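Long-range contacts in aldehyde dehydrogenase family protein (Pseudomonas syringae pv. tomato, PDB 6X9L), which acts as a long-chain aliphatic aldehyde dehydrogenase, binding NAD+ and aldehydes such as octanal to oxidise the aldehyde group: residues Leu96-Ser101 with Ser110-Gln115; Ala120-Val125 with Pro448-Met453. The protein carries 1 engineered substitution. All blocks are in the same frame, centred on the assembly; numbering follows the deposited sequence.

Contact 1: Leu96-Ser101 with Ser110-Gln115; sequences LAQAIS and SARAMQ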
ATOM      1  N   LEU A  96     -16.872 -19.117  22.866  1.00 40.74           N
ATOM      2  CA  LEU A  96     -16.696 -18.029  21.917  1.00 40.48           C
ATOM      3  C   LEU A  96     -17.961 -17.795  21.085  1.00 41.22           C
ATOM      4  O   LEU A  96     -18.325 -16.644  20.810  1.00 41.07           O
ATOM      5  CB  LEU A  96     -15.494 -18.326  21.025  1.00 40.39           C
ATOM      6  CG  LEU A  96     -14.090 -18.290  21.634  1.00 39.42           C
ATOM      7  CD1 LEU A  96     -13.122 -19.001  20.692  1.00 39.78           C
ATOM      8  CD2 LEU A  96     -13.632 -16.878  21.877  1.00 38.25           C
ATOM      9  N   ALA A  97     -18.651 -18.866  20.677  1.00 40.25           N
ATOM     10  CA  ALA A  97     -19.885 -18.682  19.912  1.00 40.92           C
ATOM     11  C   ALA A  97     -20.953 -17.988  20.747  1.00 40.87           C
ATOM     12  O   ALA A  97     -21.744 -17.197  20.223  1.00 41.11           O
ATOM     13  CB  ALA A  97     -20.410 -20.023  19.393  1.00 41.71           C
ATOM     14  N   GLN A  98     -20.990 -18.260  22.050  1.00 43.36           N
ATOM     15  CA  GLN A  98     -22.009 -17.626  22.885  1.00 43.46           C
ATOM     16  C   GLN A  98     -21.747 -16.131  23.080  1.00 43.01           C
ATOM     17  O   GLN A  98     -22.694 -15.340  23.142  1.00 43.29           O
ATOM     18  CB  GLN A  98     -22.098 -18.356  24.221  1.00 43.40           C
ATOM     19  CG  GLN A  98     -22.580 -19.800  24.065  1.00 44.01           C
ATOM     20  CD  GLN A  98     -24.094 -19.930  24.074  1.00 44.71           C
ATOM     21  OE1 GLN A  98     -24.812 -18.999  24.453  1.00 44.70           O
ATOM     22  NE2 GLN A  98     -24.592 -21.090  23.649  1.00 45.32           N
ATOM     23  N   ALA A  99     -20.479 -15.720  23.160  1.00 38.16           N
ATOM     24  CA  ALA A  99     -20.168 -14.305  23.336  1.00 37.78           C
ATOM     25  C   ALA A  99     -20.430 -13.505  22.048  1.00 37.97           C
ATOM     26  O   ALA A  99     -20.978 -12.397  22.099  1.00 38.06           O
ATOM     27  CB  ALA A  99     -18.721 -14.148  23.820  1.00 36.81           C
ATOM     28  N   ILE A 100     -20.067 -14.062  20.888  1.00 37.18           N
ATOM     29  CA  ILE A 100     -20.395 -13.421  19.609  1.00 37.53           C
ATOM     30  C   ILE A 100     -21.903 -13.212  19.480  1.00 37.95           C
ATOM     31  O   ILE A 100     -22.381 -12.103  19.211  1.00 37.89           O
ATOM     32  CB  ILE A 100     -19.852 -14.264  18.443  1.00 37.75           C
ATOM     33  CG1 ILE A 100     -18.314 -14.302  18.466  1.00 37.21           C
ATOM     34  CG2 ILE A 100     -20.477 -13.802  17.106  1.00 37.93           C
ATOM     35  CD1 ILE A 100     -17.684 -15.475  17.680  1.00 37.67           C
ATOM     36  N   SER A 101     -22.670 -14.293  19.641  1.00 42.43           N
ATOM     37  CA  SER A 101     -24.125 -14.214  19.615  1.00 42.71           C
ATOM     38  C   SER A 101     -24.640 -13.147  20.575  1.00 42.58           C
ATOM     39  O   SER A 101     -25.500 -12.329  20.218  1.00 42.57           O
ATOM     40  CB  SER A 101     -24.715 -15.581  19.973  1.00 43.17           C
ATOM     41  OG  SER A 101     -26.116 -15.621  19.787  1.00 43.53           O
ATOM     42  N   SER A 110     -25.419 -20.108  13.639  1.00 50.06           N
ATOM     43  CA  SER A 110     -24.441 -19.435  12.791  1.00 49.82           C
ATOM     44  C   SER A 110     -23.113 -19.229  13.506  1.00 49.45           C
ATOM     45  O   SER A 110     -22.055 -19.229  12.868  1.00 49.37           O
ATOM     46  CB  SER A 110     -24.990 -18.081  12.362  1.00 49.36           C
ATOM     47  OG  SER A 110     -25.084 -18.029  10.969  1.00 49.75           O
ATOM     48  N   ALA A 111     -23.155 -18.977  14.818  1.00 43.43           N
ATOM     49  CA  ALA A 111     -21.919 -18.675  15.528  1.00 42.99           C
ATOM     50  C   ALA A 111     -21.064 -19.920  15.692  1.00 43.34           C
ATOM     51  O   ALA A 111     -19.834 -19.845  15.594  1.00 43.24           O
ATOM     52  CB  ALA A 111     -22.233 -18.042  16.885  1.00 42.36           C
ATOM     53  N   ARG A 112     -21.703 -21.074  15.872  1.00 44.64           N
ATOM     54  CA  ARG A 112     -20.975 -22.327  16.014  1.00 45.05           C
ATOM     55  C   ARG A 112     -20.439 -22.817  14.676  1.00 45.90           C
ATOM     56  O   ARG A 112     -19.306 -23.313  14.599  1.00 46.03           O
ATOM     57  CB  ARG A 112     -21.885 -23.385  16.634  1.00 45.42           C
ATOM     58  CG  ARG A 112     -22.341 -23.072  18.059  1.00 44.87           C
ATOM     59  CD  ARG A 112     -23.470 -23.976  18.474  1.00 45.43           C
ATOM     60  NE  ARG A 112     -23.743 -23.911  19.904  1.00 45.09           N
ATOM     61  CZ  ARG A 112     -24.945 -24.126  20.442  1.00 45.43           C
ATOM     62  NH1 ARG A 112     -25.981 -24.400  19.663  1.00 46.04           N
ATOM     63  NH2 ARG A 112     -25.121 -24.054  21.758  1.00 45.13           N
ATOM     64  N   ALA A 113     -21.235 -22.692  13.613  1.00 41.79           N
ATOM     65  CA  ALA A 113     -20.889 -23.317  12.347  1.00 42.29           C
ATOM     66  C   ALA A 113     -19.885 -22.508  11.549  1.00 42.22           C
ATOM     67  O   ALA A 113     -19.131 -23.098  10.757  1.00 42.46           O
ATOM     68  CB  ALA A 113     -22.139 -23.530  11.496  1.00 42.43           C
ATOM     69  N   MET A 114     -19.831 -21.192  11.759  1.00 57.41           N
ATOM     70  CA  MET A 114     -19.048 -20.373  10.849  1.00 57.49           C
ATOM     71  C   MET A 114     -18.303 -19.240  11.524  1.00 56.71           C
ATOM     72  O   MET A 114     -17.098 -19.065  11.302  1.00 56.78           O
ATOM     73  CB  MET A 114     -19.955 -19.821   9.761  1.00 57.58           C
ATOM     74  CG  MET A 114     -20.027 -20.730   8.556  1.00 58.55           C
ATOM     75  SD  MET A 114     -20.921 -19.902   7.245  1.00 58.45           S
ATOM     76  CE  MET A 114     -22.418 -19.467   8.139  1.00 57.95           C
ATOM     77  N   GLN A 115     -19.021 -18.457  12.329  1.00 49.90           N
ATOM     78  CA  GLN A 115     -18.417 -17.341  13.047  1.00 49.15           C
ATOM     79  C   GLN A 115     -17.126 -17.752  13.769  1.00 49.07           C
ATOM     80  O   GLN A 115     -16.121 -17.031  13.711  1.00 48.78           O
ATOM     81  CB  GLN A 115     -19.455 -16.767  14.017  1.00 48.75           C
ATOM     82  CG  GLN A 115     -19.225 -15.328  14.464  1.00 48.06           C
ATOM     83  CD  GLN A 115     -19.501 -14.279  13.390  1.00 47.56           C
ATOM     84  OE1 GLN A 115     -18.654 -13.433  13.127  1.00 46.98           O
ATOM     85  NE2 GLN A 115     -20.691 -14.307  12.801  1.00 47.57           N
TER

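Contact 2: Ala120-Val125 with Pro448-Met453; sequences AEHVRV and PSWNPM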
ATOM      1  N   ALA A 120     -11.033 -19.783  13.269  1.00 36.76           N
ATOM      2  CA  ALA A 120      -9.994 -20.780  13.542  1.00 36.69           C
ATOM      3  C   ALA A 120      -9.115 -21.011  12.310  1.00 37.81           C
ATOM      4  O   ALA A 120      -7.886 -21.126  12.420  1.00 37.45           O
ATOM      5  CB  ALA A 120     -10.621 -22.095  14.017  1.00 36.84           C
ATOM      6  N   GLU A 121      -9.728 -21.022  11.122  1.00 46.65           N
ATOM      7  CA  GLU A 121      -9.022 -21.377   9.895  1.00 47.67           C
ATOM      8  C   GLU A 121      -7.894 -20.401   9.563  1.00 47.53           C
ATOM      9  O   GLU A 121      -6.819 -20.821   9.119  1.00 47.79           O
ATOM     10  CB  GLU A 121     -10.024 -21.450   8.747  1.00 48.72           C
ATOM     11  CG  GLU A 121     -10.758 -22.770   8.695  1.00 49.03           C
ATOM     12  CD  GLU A 121      -9.864 -23.895   8.222  1.00 49.51           C
ATOM     13  OE1 GLU A 121      -9.258 -24.585   9.074  1.00 49.10           O
ATOM     14  OE2 GLU A 121      -9.755 -24.070   6.986  1.00 50.19           O
ATOM     15  N   HIS A 122      -8.124 -19.093   9.741  1.00 42.16           N
ATOM     16  CA  HIS A 122      -7.048 -18.122   9.539  1.00 41.92           C
ATOM     17  C   HIS A 122      -5.840 -18.453  10.404  1.00 40.90           C
ATOM     18  O   HIS A 122      -4.693 -18.318   9.964  1.00 41.22           O
ATOM     19  CB  HIS A 122      -7.514 -16.697   9.859  1.00 41.12           C
ATOM     20  CG  HIS A 122      -8.544 -16.148   8.926  1.00 41.93           C
ATOM     21  ND1 HIS A 122      -8.487 -16.312   7.558  1.00 42.96           N
ATOM     22  CD2 HIS A 122      -9.655 -15.417   9.169  1.00 41.28           C
ATOM     23  CE1 HIS A 122      -9.520 -15.716   6.999  1.00 42.44           C
ATOM     24  NE2 HIS A 122     -10.248 -15.166   7.955  1.00 41.31           N
ATOM     25  N   VAL A 123      -6.080 -18.851  11.654  1.00 37.01           N
ATOM     26  CA  VAL A 123      -4.984 -19.183  12.554  1.00 35.83           C
ATOM     27  C   VAL A 123      -4.264 -20.443  12.079  1.00 36.76           C
ATOM     28  O   VAL A 123      -3.030 -20.522  12.112  1.00 36.58           O
ATOM     29  CB  VAL A 123      -5.530 -19.306  13.987  1.00 34.54           C
ATOM     30  CG1 VAL A 123      -4.450 -19.697  14.978  1.00 33.37           C
ATOM     31  CG2 VAL A 123      -6.186 -17.979  14.381  1.00 33.22           C
ATOM     32  N   ARG A 124      -5.020 -21.430  11.601  1.00 46.38           N
ATOM     33  CA  ARG A 124      -4.409 -22.654  11.098  1.00 47.20           C
ATOM     34  C   ARG A 124      -3.513 -22.356   9.899  1.00 48.23           C
ATOM     35  O   ARG A 124      -2.366 -22.828   9.828  1.00 48.32           O
ATOM     36  CB  ARG A 124      -5.499 -23.657  10.740  1.00 47.95           C
ATOM     37  CG  ARG A 124      -5.054 -25.102  10.739  1.00 48.32           C
ATOM     38  CD  ARG A 124      -5.092 -25.683   9.345  1.00 49.48           C
ATOM     39  NE  ARG A 124      -6.313 -25.318   8.630  1.00 50.06           N
ATOM     40  CZ  ARG A 124      -6.375 -25.166   7.310  1.00 50.93           C
ATOM     41  NH1 ARG A 124      -5.291 -25.339   6.562  1.00 51.30           N
ATOM     42  NH2 ARG A 124      -7.519 -24.831   6.736  1.00 51.28           N
ATOM     43  N   VAL A 125      -4.016 -21.531   8.970  1.00 42.24           N
ATOM     44  CA  VAL A 125      -3.309 -21.213   7.730  1.00 43.13           C
ATOM     45  C   VAL A 125      -1.988 -20.504   8.017  1.00 42.71           C
ATOM     46  O   VAL A 125      -0.969 -20.762   7.354  1.00 43.29           O
ATOM     47  CB  VAL A 125      -4.216 -20.365   6.816  1.00 43.79           C
ATOM     48  CG1 VAL A 125      -3.426 -19.763   5.666  1.00 44.54           C
ATOM     49  CG2 VAL A 125      -5.379 -21.202   6.295  1.00 44.22           C
ATOM     50  N   PRO A 448     -19.033 -21.718  -4.957  1.00 45.67           N
ATOM     51  CA  PRO A 448     -17.974 -22.530  -4.355  1.00 46.40           C
ATOM     52  C   PRO A 448     -17.964 -22.361  -2.845  1.00 46.55           C
ATOM     53  O   PRO A 448     -18.554 -21.432  -2.287  1.00 45.76           O
ATOM     54  CB  PRO A 448     -16.701 -21.960  -4.983  1.00 45.98           C
ATOM     55  CG  PRO A 448     -17.044 -20.516  -5.180  1.00 45.04           C
ATOM     56  CD  PRO A 448     -18.510 -20.485  -5.561  1.00 44.82           C
ATOM     57  N   SER A 449     -17.288 -23.283  -2.178  1.00 50.65           N
ATOM     58  CA  SER A 449     -17.127 -23.187  -0.741  1.00 50.73           C
ATOM     59  C   SER A 449     -15.944 -22.296  -0.414  1.00 50.17           C
ATOM     60  O   SER A 449     -15.038 -22.095  -1.228  1.00 50.00           O
ATOM     61  CB  SER A 449     -16.938 -24.561  -0.108  1.00 51.57           C
ATOM     62  OG  SER A 449     -15.986 -25.297  -0.821  1.00 51.83           O
ATOM     63  N   TRP A 450     -15.973 -21.759   0.799  1.00 49.93           N
ATOM     64  CA  TRP A 450     -15.008 -20.759   1.224  1.00 49.21           C
ATOM     65  C   TRP A 450     -13.581 -21.307   1.149  1.00 49.32           C
ATOM     66  O   TRP A 450     -13.336 -22.487   1.406  1.00 49.67           O
ATOM     67  CB  TRP A 450     -15.393 -20.317   2.633  1.00 48.59           C
ATOM     68  CG  TRP A 450     -14.539 -19.300   3.250  1.00 48.04           C
ATOM     69  CD1 TRP A 450     -14.532 -17.955   2.994  1.00 47.30           C
ATOM     70  CD2 TRP A 450     -13.583 -19.521   4.294  1.00 47.91           C
ATOM     71  NE1 TRP A 450     -13.597 -17.335   3.794  1.00 47.00           N
ATOM     72  CE2 TRP A 450     -13.006 -18.274   4.605  1.00 47.35           C
ATOM     73  CE3 TRP A 450     -13.153 -20.654   4.985  1.00 48.16           C
ATOM     74  CZ2 TRP A 450     -12.017 -18.133   5.587  1.00 47.17           C
ATOM     75  CZ3 TRP A 450     -12.178 -20.516   5.949  1.00 47.92           C
ATOM     76  CH2 TRP A 450     -11.620 -19.270   6.243  1.00 47.46           C
ATOM     77  N   ASN A 451     -12.638 -20.453   0.772  1.00 45.25           N
ATOM     78  CA  ASN A 451     -11.249 -20.875   0.558  1.00 45.08           C
ATOM     79  C   ASN A 451     -10.317 -20.031   1.425  1.00 44.46           C
ATOM     80  O   ASN A 451     -10.048 -18.862   1.088  1.00 43.96           O
ATOM     81  CB  ASN A 451     -10.877 -20.750  -0.925  1.00 44.91           C
ATOM     82  CG  ASN A 451      -9.459 -21.183  -1.223  1.00 44.74           C
ATOM     83  OD1 ASN A 451      -8.666 -21.415  -0.324  1.00 44.59           O
ATOM     84  ND2 ASN A 451      -9.124 -21.266  -2.504  1.00 44.89           N
ATOM     85  N   PRO A 452      -9.788 -20.567   2.530  1.00 45.57           N
ATOM     86  CA  PRO A 452      -8.965 -19.740   3.426  1.00 44.96           C
ATOM     87  C   PRO A 452      -7.614 -19.339   2.853  1.00 44.76           C
ATOM     88  O   PRO A 452      -6.910 -18.554   3.498  1.00 44.43           O
ATOM     89  CB  PRO A 452      -8.791 -20.630   4.661  1.00 45.11           C
ATOM     90  CG  PRO A 452      -8.990 -22.030   4.164  1.00 45.61           C
ATOM     91  CD  PRO A 452     -10.026 -21.916   3.080  1.00 45.91           C
ATOM     92  N   MET A 453      -7.216 -19.843   1.684  1.00 58.07           N
ATOM     93  CA  MET A 453      -5.953 -19.440   1.082  1.00 57.74           C
ATOM     94  C   MET A 453      -6.116 -18.372   0.018  1.00 57.46           C
ATOM     95  O   MET A 453      -5.111 -17.800  -0.417  1.00 57.21           O
ATOM     96  CB  MET A 453      -5.246 -20.646   0.456  1.00 58.34           C
ATOM     97  CG  MET A 453      -4.901 -21.771   1.417  1.00 58.80           C
ATOM     98  SD  MET A 453      -3.655 -21.295   2.624  1.00 58.55           S
ATOM     99  CE  MET A 453      -2.796 -19.954   1.802  1.00 58.10           C
TER

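Contact 1: Leu96-Ser101 with Ser110-Gln115
Helices 93-104 and 108-115, joined by a short link, pack across each other at 111°, with segment axes 8.6 Å apart at their closest, a buried packing of two successive helices. Apolar contact does most of the work. At the crossing two alanines meet tip to tip, Ala97 CB lying 3.7 Å from Ala111 CB, and so small a side chain suits a point where the backbones come this near: Ala97 CA and Ala111 CA are 4.8 Å apart. Next to them, the aliphatic start of Arg112 lies along Ala97, its CG 3.8 Å from Ala97 CB. On the Gln115 side, Ile100 crosses that residue obliquely, and its CG2 and CD1 branches both touch Gln115 CG, a methylene that lets a polar residue join the apolar surface.

The polar component is indirect. Gln98 and Arg112 run side by side with amide and guanidinium planes 65° apart, and both turn to Glu94: Gln98 NE2 hydrogen-bonds it and Arg112 NE forms a salt bridge with it. Arg112 NH1 has a second carboxylate in Glu326.

The Gln115 side chain lies about 9 Å from bound NAD. Leu96 and Ile100 pack on helices 161-174 and 188-201, while Gln115 touches Pro161 at the start of helix 161-174.

Contact 2: Ala120-Val125 with Pro448-Met453
Trp450, a residue of the octanal pocket, presents the six-membered end of its indole to helix 117-129. Its CZ3 and CH2 atoms meet Glu121 CB, which lies in the indole plane at the ring edge, 3.7 Å from Trp450 CZ3. Beside it, His122 and Trp450 form an offset edge-to-face pair in which the indole supplies the edge, with planes 72° apart, and Trp450 CZ2 is the atom nearest His122 CE1. Two residues along, Pro452 sets its ring against the helix, CB 3.8 Å from Val125 CG2 and CG against Glu121 OE2. The thioether of Met453 reaches the other branch of Val125, CG1, through SD.

Torsions and polar bonds put these groups in place. Trp450 extends from the loop with CG anti to the backbone N (chi1 -180°). Glu121 is bent at chi2, so its carboxylate turns back to Arg124 on the next turn of the helix. Arg124 grips it side-on, NE to OE1 at 3.1 Å and NH2 to OE2. The oxygens lie close to the guanidinium plane, but the nitrogens approach from above the carboxylate plane, so the two groups are not coplanar. In the loop, Asn451 OD1 accepts from Met453 N at 2.9 Å, an Asx turn, while Asn451 ND2 hydrogen-bonds Thr142 of the second subunit.

Further out, Tyr163 packs edge-to-face with His122 and its hydroxyl makes a weak hydrogen bond with Trp450 NE1; Tyr468 also meets the His122 ring. Between helix and loop the contact is thus mainly aromatic and apolar, while the Glu121-Arg124 charges are paired within the helix. The ion pair would probably keep Glu121 ionised, and the broad indole, edged by Glu121 and His122, probably gives the octanal pocket an apolar wall, consistent with an aliphatic substrate.

Overall arrangement
Two consecutive helices, 108-115 and 117-129, carry one side each of contacts 1 and 2, whose centres lie about 17 Å apart and which do not touch. Contact 1 is the more buried and local, a helix-helix crossing of small and aliphatic side chains with its charges gathered at one flank. Contact 2 is only partly buried and joins residues remote in sequence: a helix and an irregular loop that also meets the second subunit, with rings, a proline and a thioether where they meet. Both lie near the substrate: in contact 1 the side chain of Gln115 is about 8 Å from octanal, whereas Trp450 of contact 2 touches it.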